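Local atomic coordinates of elongation factor 1-beta (Pyrococcus horikoshii OT-3, PDB entry 7CSL), a protein that probably promotes the exchange of GDP for GTP on elongation factor 1-alpha, so that the factor can again carry aminoacyl-tRNA in protein synthesis. Residues V31-E34 with K35-L38; R60-E63 with G64-F67; A71-F74 with E75-E78. All coordinates share one frame; numbering follows the deposited sequence.

Contact 1: residues V31-E34 with K35-L38; sequences VIPE and KYGL
Ile32 reaches across the turn to Tyr36 and Leu38, one with each branch. Its methyl CG2 meets CB of Tyr36 at 3.5 Å, while CD1 lies 4.1 Å from CD2 of Leu38, the two side chains crossing at about a right angle. A chi1 of -62° sets CG2 anti to the backbone N, where it meets Tyr36, and puts CG1 beside that N, from which it leads CD1 to Leu38; this longer arm also packs on Phe74 of helix 67-75. Pro33 follows and does two jobs. Its pyrrolidine ring lies against one edge of the Tyr36 ring, CB in the ring plane and 3.6 Å from CD2, with CG and CD close behind. Its carbonyl O accepts the hydrogen bond from Tyr36 N, at 2.8 Å and with an N-H...O angle of 152°. The donor stands above the carbonyl plane, 39° out of it. Glu34 and Lys35 fill the two corner positions, where long charged side chains suit a surface bend because they can point off it. Lys35 makes a cation-pi contact with Tyr65. Tyr36 is the buried member: its ring meets Tyr65 edge-to-face, and its OH is hydrogen-bonded to the backbone N of Ser66, which gives the polar end of an otherwise apolar side chain a partner. The whole is a type I beta turn from Pro33 to Tyr36, with an apolar cluster at its base, leading from the loop after helix 21-29 into strand 37-47, outermost in the sheet of this chain, within a ferredoxin-like fold (alpha-beta plait).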
loop_
_atom_site.group_PDB
_atom_site.type_symbol
_atom_site.label_atom_id
_atom_site.label_comp_id
_atom_site.label_asym_id
_atom_site.label_seq_id
_atom_site.Cartn_x
_atom_site.Cartn_y
_atom_site.Cartn_z
ATOM N N VAL C 31 -6.617 19.080 -16.409
ATOM C CA VAL C 31 -5.297 18.507 -16.745
ATOM C C VAL C 31 -5.203 16.988 -16.555
ATOM O O VAL C 31 -4.178 16.442 -16.844
ATOM C CB VAL C 31 -4.112 19.171 -15.982
ATOM C CG1 VAL C 31 -4.091 20.667 -16.231
ATOM C CG2 VAL C 31 -4.120 18.859 -14.459
ATOM N N ILE C 32 -6.244 16.317 -16.050
ATOM C CA ILE C 32 -6.297 14.833 -16.130
ATOM C C ILE C 32 -6.309 14.409 -17.618
ATOM O O ILE C 32 -7.194 14.806 -18.364
ATOM C CB ILE C 32 -7.548 14.254 -15.471
ATOM C CG1 ILE C 32 -7.568 14.586 -13.957
ATOM C CG2 ILE C 32 -7.604 12.740 -15.663
ATOM C CD1 ILE C 32 -8.957 14.587 -13.380
ATOM N N PRO C 33 -5.346 13.579 -18.044
ATOM C CA PRO C 33 -5.328 13.173 -19.460
ATOM C C PRO C 33 -6.552 12.377 -19.917
ATOM O O PRO C 33 -7.167 11.658 -19.118
ATOM C CB PRO C 33 -4.066 12.334 -19.564
ATOM C CG PRO C 33 -3.196 12.776 -18.440
ATOM C CD PRO C 33 -4.138 13.140 -17.327
ATOM N N GLU C 34 -6.856 12.484 -21.211
ATOM C CA GLU C 34 -8.081 11.976 -21.804
ATOM C C GLU C 34 -8.371 10.503 -21.504
ATOM O O GLU C 34 -9.530 10.164 -21.304
ATOM C CB GLU C 34 -8.113 12.199 -23.338
ATOM C CG GLU C 34 -9.473 11.887 -23.988
ATOM C CD GLU C 34 -9.468 11.950 -25.523
ATOM O OE1 GLU C 34 -8.714 12.771 -26.092
ATOM O OE2 GLU C 34 -10.243 11.193 -26.170
ATOM N N LYS C 35 -7.359 9.642 -21.511
ATOM C CA LYS C 35 -7.585 8.214 -21.251
ATOM C C LYS C 35 -7.839 7.900 -19.764
ATOM O O LYS C 35 -8.196 6.769 -19.478
ATOM C CB LYS C 35 -6.468 7.297 -21.776
ATOM C CG LYS C 35 -5.115 7.375 -21.084
ATOM C CD LYS C 35 -4.143 6.403 -21.770
ATOM C CE LYS C 35 -2.856 6.163 -20.994
ATOM N NZ LYS C 35 -2.208 7.450 -20.635
ATOM N N TYR C 36 -7.686 8.872 -18.855
ATOM C CA TYR C 36 -8.121 8.688 -17.445
ATOM C C TYR C 36 -9.516 9.269 -17.281
ATOM O O TYR C 36 -9.954 10.068 -18.089
ATOM C CB TYR C 36 -7.129 9.324 -16.487
ATOM C CG TYR C 36 -5.734 8.819 -16.649
ATOM C CD1 TYR C 36 -5.299 7.686 -15.989
ATOM C CD2 TYR C 36 -4.832 9.465 -17.471
ATOM C CE1 TYR C 36 -4.008 7.230 -16.156
ATOM C CE2 TYR C 36 -3.544 9.014 -17.642
ATOM C CZ TYR C 36 -3.142 7.895 -16.989
ATOM O OH TYR C 36 -1.875 7.427 -17.121
ATOM N N GLY C 37 -10.223 8.838 -16.258
ATOM C CA GLY C 37 -11.499 9.397 -15.933
ATOM C C GLY C 37 -11.471 9.834 -14.521
ATOM O O GLY C 37 -10.458 9.722 -13.866
ATOM N N LEU C 38 -12.606 10.295 -14.025
ATOM C CA LEU C 38 -12.691 10.824 -12.678
ATOM C C LEU C 38 -14.000 10.400 -12.059
ATOM O O LEU C 38 -15.052 10.730 -12.580
ATOM C CB LEU C 38 -12.616 12.358 -12.728
ATOM C CG LEU C 38 -12.649 13.088 -11.400
ATOM C CD1 LEU C 38 -11.426 12.778 -10.549
ATOM C CD2 LEU C 38 -12.693 14.579 -11.632
#

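Contact 2: residues R60-E63 with G64-F67; sequences RDEE and GYSF
A type II beta turn from Glu62 to Tyr65 shapes the loop between strand 50-59 and helix 67-75, and the Tyr65 ring folds back from it over Arg60. The turn is closed by Tyr65 N, which donates to Glu62 O at 3.2 Å and 158°. Gly64 holds its third position with a positive phi, where a CB would clash with the carbonyl O of Glu63. Arg60 contributes the aliphatic part of its side chain: CB sits over the centre of one face of the Tyr65 ring, 3.6 Å from the centroid, in a CH-pi contact, and Arg60 CD continues alongside to 3.7 Å from Tyr65 OH. The broad flat face of a tyrosine suits this place. A bend at chi3 (75°) then carries the guanidinium away, its plane steeply inclined to the ring. There Arg60 NE forms a salt bridge to OE2 of Glu62 at 2.5 Å, in the guanidinium plane but on the anti side of the carboxylate and 34° out of its plane. Glu62 runs alongside the ring, its OE1 coming 4.0 Å from Tyr65 CE1. Replacing the ring by an alanine is likely to strip the Arg60 methylenes of their aromatic cover and leave Lys35 without its cation-pi partner. Asp61 hydrogen-bonds to the backbone of the other protein chain and also pairs with Arg90, while Ser66 is the N-cap of helix 67-75. The chemistry divides Arg60 in two, apolar methylenes against a ring and a charge that Glu62 probably offsets, which probably restrains the arginine at this bend.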
loop_
_atom_site.group_PDB
_atom_site.type_symbol
_atom_site.label_atom_id
_atom_site.label_comp_id
_atom_site.label_asym_id
_atom_site.label_seq_id
_atom_site.Cartn_x
_atom_site.Cartn_y
_atom_site.Cartn_z
ATOM N N ARG C 60 -6.577 2.136 -15.832
ATOM C CA ARG C 60 -6.487 0.738 -16.259
ATOM C C ARG C 60 -5.249 0.045 -15.697
ATOM O O ARG C 60 -4.178 0.611 -15.619
ATOM C CB ARG C 60 -6.470 0.616 -17.795
ATOM C CG ARG C 60 -7.849 0.811 -18.400
ATOM C CD ARG C 60 -7.958 0.211 -19.791
ATOM N NE ARG C 60 -8.052 -1.253 -19.781
ATOM C CZ ARG C 60 -9.125 -1.967 -19.407
ATOM N NH1 ARG C 60 -10.243 -1.388 -18.964
ATOM N NH2 ARG C 60 -9.071 -3.294 -19.449
ATOM N N ASP C 61 -5.413 -1.215 -15.331
ATOM C CA ASP C 61 -4.353 -1.930 -14.678
ATOM C C ASP C 61 -3.492 -2.561 -15.783
ATOM O O ASP C 61 -3.562 -3.764 -16.013
ATOM C CB ASP C 61 -4.974 -2.946 -13.736
ATOM C CG ASP C 61 -3.974 -3.713 -12.955
ATOM O OD1 ASP C 61 -2.740 -3.510 -13.131
ATOM O OD2 ASP C 61 -4.464 -4.554 -12.158
ATOM N N GLU C 62 -2.654 -1.713 -16.400
ATOM C CA GLU C 62 -1.826 -2.003 -17.599
ATOM C C GLU C 62 -0.650 -1.067 -17.681
ATOM O O GLU C 62 -0.737 0.071 -17.221
ATOM C CB GLU C 62 -2.567 -1.665 -18.885
ATOM C CG GLU C 62 -3.849 -2.362 -19.127
ATOM C CD GLU C 62 -4.515 -1.851 -20.365
ATOM O OE1 GLU C 62 -3.844 -1.242 -21.234
ATOM O OE2 GLU C 62 -5.733 -2.044 -20.470
ATOM N N GLU C 63 0.406 -1.505 -18.379
ATOM C CA GLU C 63 1.518 -0.613 -18.789
ATOM C C GLU C 63 0.946 0.557 -19.583
ATOM O O GLU C 63 -0.041 0.402 -20.297
ATOM C CB GLU C 63 2.555 -1.356 -19.671
ATOM C CG GLU C 63 3.801 -0.529 -20.018
ATOM C CD GLU C 63 5.046 -1.359 -20.376
ATOM O OE1 GLU C 63 4.995 -2.607 -20.358
ATOM O OE2 GLU C 63 6.102 -0.756 -20.678
ATOM N N GLY C 64 1.570 1.717 -19.458
ATOM C CA GLY C 64 1.072 2.932 -20.084
ATOM C C GLY C 64 0.179 3.772 -19.174
ATOM O O GLY C 64 0.011 4.955 -19.417
ATOM N N TYR C 65 -0.400 3.170 -18.139
ATOM C CA TYR C 65 -1.187 3.925 -17.153
ATOM C C TYR C 65 -0.411 4.098 -15.848
ATOM O O TYR C 65 0.255 3.180 -15.357
ATOM C CB TYR C 65 -2.519 3.266 -16.876
ATOM C CG TYR C 65 -3.528 3.316 -18.009
ATOM C CD1 TYR C 65 -3.339 2.559 -19.194
ATOM C CD2 TYR C 65 -4.700 4.051 -17.882
ATOM C CE1 TYR C 65 -4.298 2.552 -20.197
ATOM C CE2 TYR C 65 -5.650 4.072 -18.905
ATOM C CZ TYR C 65 -5.448 3.320 -20.058
ATOM O OH TYR C 65 -6.397 3.365 -21.055
ATOM N N SER C 66 -0.498 5.304 -15.331
ATOM C CA SER C 66 0.226 5.708 -14.165
ATOM C C SER C 66 -0.558 6.831 -13.514
ATOM O O SER C 66 -0.794 7.884 -14.120
ATOM C CB SER C 66 1.618 6.178 -14.565
ATOM O OG SER C 66 2.221 6.903 -13.540
ATOM N N PHE C 67 -0.985 6.615 -12.279
ATOM C CA PHE C 67 -1.537 7.722 -11.487
ATOM C C PHE C 67 -0.416 8.695 -11.074
ATOM O O PHE C 67 -0.684 9.860 -10.875
ATOM C CB PHE C 67 -2.339 7.195 -10.280
ATOM C CG PHE C 67 -3.466 6.312 -10.678
ATOM C CD1 PHE C 67 -4.523 6.812 -11.449
ATOM C CD2 PHE C 67 -3.444 4.965 -10.382
ATOM C CE1 PHE C 67 -5.546 5.992 -11.861
ATOM C CE2 PHE C 67 -4.470 4.147 -10.789
ATOM C CZ PHE C 67 -5.530 4.664 -11.542
#

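Contact 3: residues A71-F74 with E75-E78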
loop_
_atom_site.group_PDB
_atom_site.type_symbol
_atom_site.label_atom_id
_atom_site.label_comp_id
_atom_site.label_asym_id
_atom_site.label_seq_id
_atom_site.Cartn_x
_atom_site.Cartn_y
_atom_site.Cartn_z
ATOM N N ALA C 71 -0.564 12.802 -11.122
ATOM C CA ALA C 71 -0.071 13.656 -10.043
ATOM C C ALA C 71 0.951 14.714 -10.473
ATOM O O ALA C 71 0.924 15.813 -9.945
ATOM C CB ALA C 71 0.456 12.837 -8.844
ATOM N N GLU C 72 1.839 14.410 -11.417
ATOM C CA GLU C 72 2.746 15.442 -11.975
ATOM C C GLU C 72 2.008 16.539 -12.739
ATOM O O GLU C 72 2.348 17.695 -12.636
ATOM C CB GLU C 72 3.789 14.830 -12.934
ATOM C CG GLU C 72 4.577 13.648 -12.406
ATOM C CD GLU C 72 4.916 13.734 -10.931
ATOM O OE1 GLU C 72 5.267 14.835 -10.462
ATOM O OE2 GLU C 72 4.856 12.692 -10.231
ATOM N N LYS C 73 0.990 16.185 -13.499
ATOM C CA LYS C 73 0.195 17.205 -14.168
ATOM C C LYS C 73 -0.444 18.128 -13.154
ATOM O O LYS C 73 -0.331 19.339 -13.278
ATOM C CB LYS C 73 -0.814 16.594 -15.151
ATOM C CG LYS C 73 -0.116 15.891 -16.316
ATOM C CD LYS C 73 0.599 16.868 -17.266
ATOM C CE LYS C 73 1.395 16.137 -18.345
ATOM N NZ LYS C 73 2.146 17.112 -19.178
ATOM N N PHE C 74 -0.987 17.548 -12.095
ATOM C CA PHE C 74 -1.492 18.279 -10.928
ATOM C C PHE C 74 -0.462 19.186 -10.210
ATOM O O PHE C 74 -0.801 20.313 -9.828
ATOM C CB PHE C 74 -2.003 17.280 -9.884
ATOM C CG PHE C 74 -3.302 16.616 -10.189
ATOM C CD1 PHE C 74 -3.982 16.775 -11.378
ATOM C CD2 PHE C 74 -3.851 15.759 -9.218
ATOM C CE1 PHE C 74 -5.167 16.122 -11.602
ATOM C CE2 PHE C 74 -5.042 15.096 -9.449
ATOM C CZ PHE C 74 -5.694 15.276 -10.655
ATOM N N GLU C 75 0.774 18.727 -10.043
ATOM C CA GLU C 75 1.806 19.535 -9.400
ATOM C C GLU C 75 2.219 20.791 -10.214
ATOM O O GLU C 75 2.834 21.717 -9.676
ATOM C CB GLU C 75 3.010 18.667 -9.000
ATOM C CG GLU C 75 2.740 17.752 -7.774
ATOM C CD GLU C 75 3.991 17.064 -7.201
ATOM O OE1 GLU C 75 5.041 17.121 -7.862
ATOM O OE2 GLU C 75 3.945 16.479 -6.077
ATOM N N GLU C 76 1.879 20.836 -11.499
ATOM C CA GLU C 76 2.149 22.000 -12.323
ATOM C C GLU C 76 1.078 23.083 -12.132
ATOM O O GLU C 76 1.328 24.246 -12.449
ATOM C CB GLU C 76 2.262 21.601 -13.806
ATOM C CG GLU C 76 3.528 20.791 -14.126
ATOM C CD GLU C 76 3.441 19.910 -15.384
ATOM O OE1 GLU C 76 2.414 19.930 -16.101
ATOM O OE2 GLU C 76 4.420 19.173 -15.659
ATOM N N VAL C 77 -0.104 22.719 -11.619
ATOM C CA VAL C 77 -1.213 23.680 -11.514
ATOM C C VAL C 77 -0.989 24.683 -10.379
ATOM O O VAL C 77 -0.427 24.336 -9.321
ATOM C CB VAL C 77 -2.578 22.975 -11.373
ATOM C CG1 VAL C 77 -3.720 23.960 -11.163
ATOM C CG2 VAL C 77 -2.864 22.132 -12.600
ATOM N N GLU C 78 -1.421 25.926 -10.627
ATOM C CA GLU C 78 -1.232 27.059 -9.710
ATOM C C GLU C 78 -1.946 26.757 -8.392
ATOM O O GLU C 78 -3.069 26.251 -8.404
ATOM C CB GLU C 78 -1.840 28.321 -10.336
ATOM C CG GLU C 78 -1.590 29.633 -9.617
ATOM C CD GLU C 78 -2.342 30.771 -10.298
ATOM O OE1 GLU C 78 -3.303 31.312 -9.702
ATOM O OE2 GLU C 78 -2.009 31.081 -11.466
HETATM O O HOH W 1 -0.782 20.262 -15.799
#
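Glu75, Glu76 and Val77 each give a backbone N-H back to the last turn of helix 67-75. Glu75 N reaches Ala71 O at 2.9 Å, a regular i to i-4 helical bond. Glu76 N instead takes Lys73 O at 3.2 Å, with a weak longer bond to Glu72 O, and Val77 N takes Phe74 O at 3.1 Å. In these two i to i-3 bonds the donor lies about 60° out of the carbonyl plane, a sign that the coil is tightening as it ends. Lys73 O is gripped a second time, by a water that donates to it at 2.7 Å and also to OE1 of Glu76. Beside the lysine chain, Glu76 OE1 is 3.7 Å from Lys73 CD. Lys73 NZ is 4.2 Å from Glu76 OE1, an attraction short of a salt bridge. Glu72 is bent at chi2 (-36°), which brings its OE1 round to 3.5 Å from OE1 of Glu75, the carboxylate planes nearly perpendicular; this would probably raise the proton affinity of one of them. Glu75 has a hold outside the helix, OE2 accepting from Ala83 N. Charged Glu72, Lys73 and Glu76 suit the exposed side, while apolar Phe74 is buried against Phe55 and Ile10 of the sheet, and Val77 packs on Leu24 and Leu28 of helix 21-29. Such narrowing is common at a helix C terminus, here leading to strand 80-90.

In the fold
From the N terminus, strand 6-14 and helix 21-29 come first, and contact 1 turns the chain from that helix into strand 37-47. After the hairpin of strands 37-47 and 50-59, contact 2 bends the connection into helix 67-75, and contact 3 ends that helix ahead of strand 80-90. The three are local and lie in series, none nested in or crossing another. In space contact 1 joins the others. Residues 31-38 touch both the approach to helix 67-75, where Tyr36 and Lys35 meet 64-67, and its later part, through Val31 and Ile32. Contacts 2 and 3, with centres about 18 Å apart, are linked through helix 67-75.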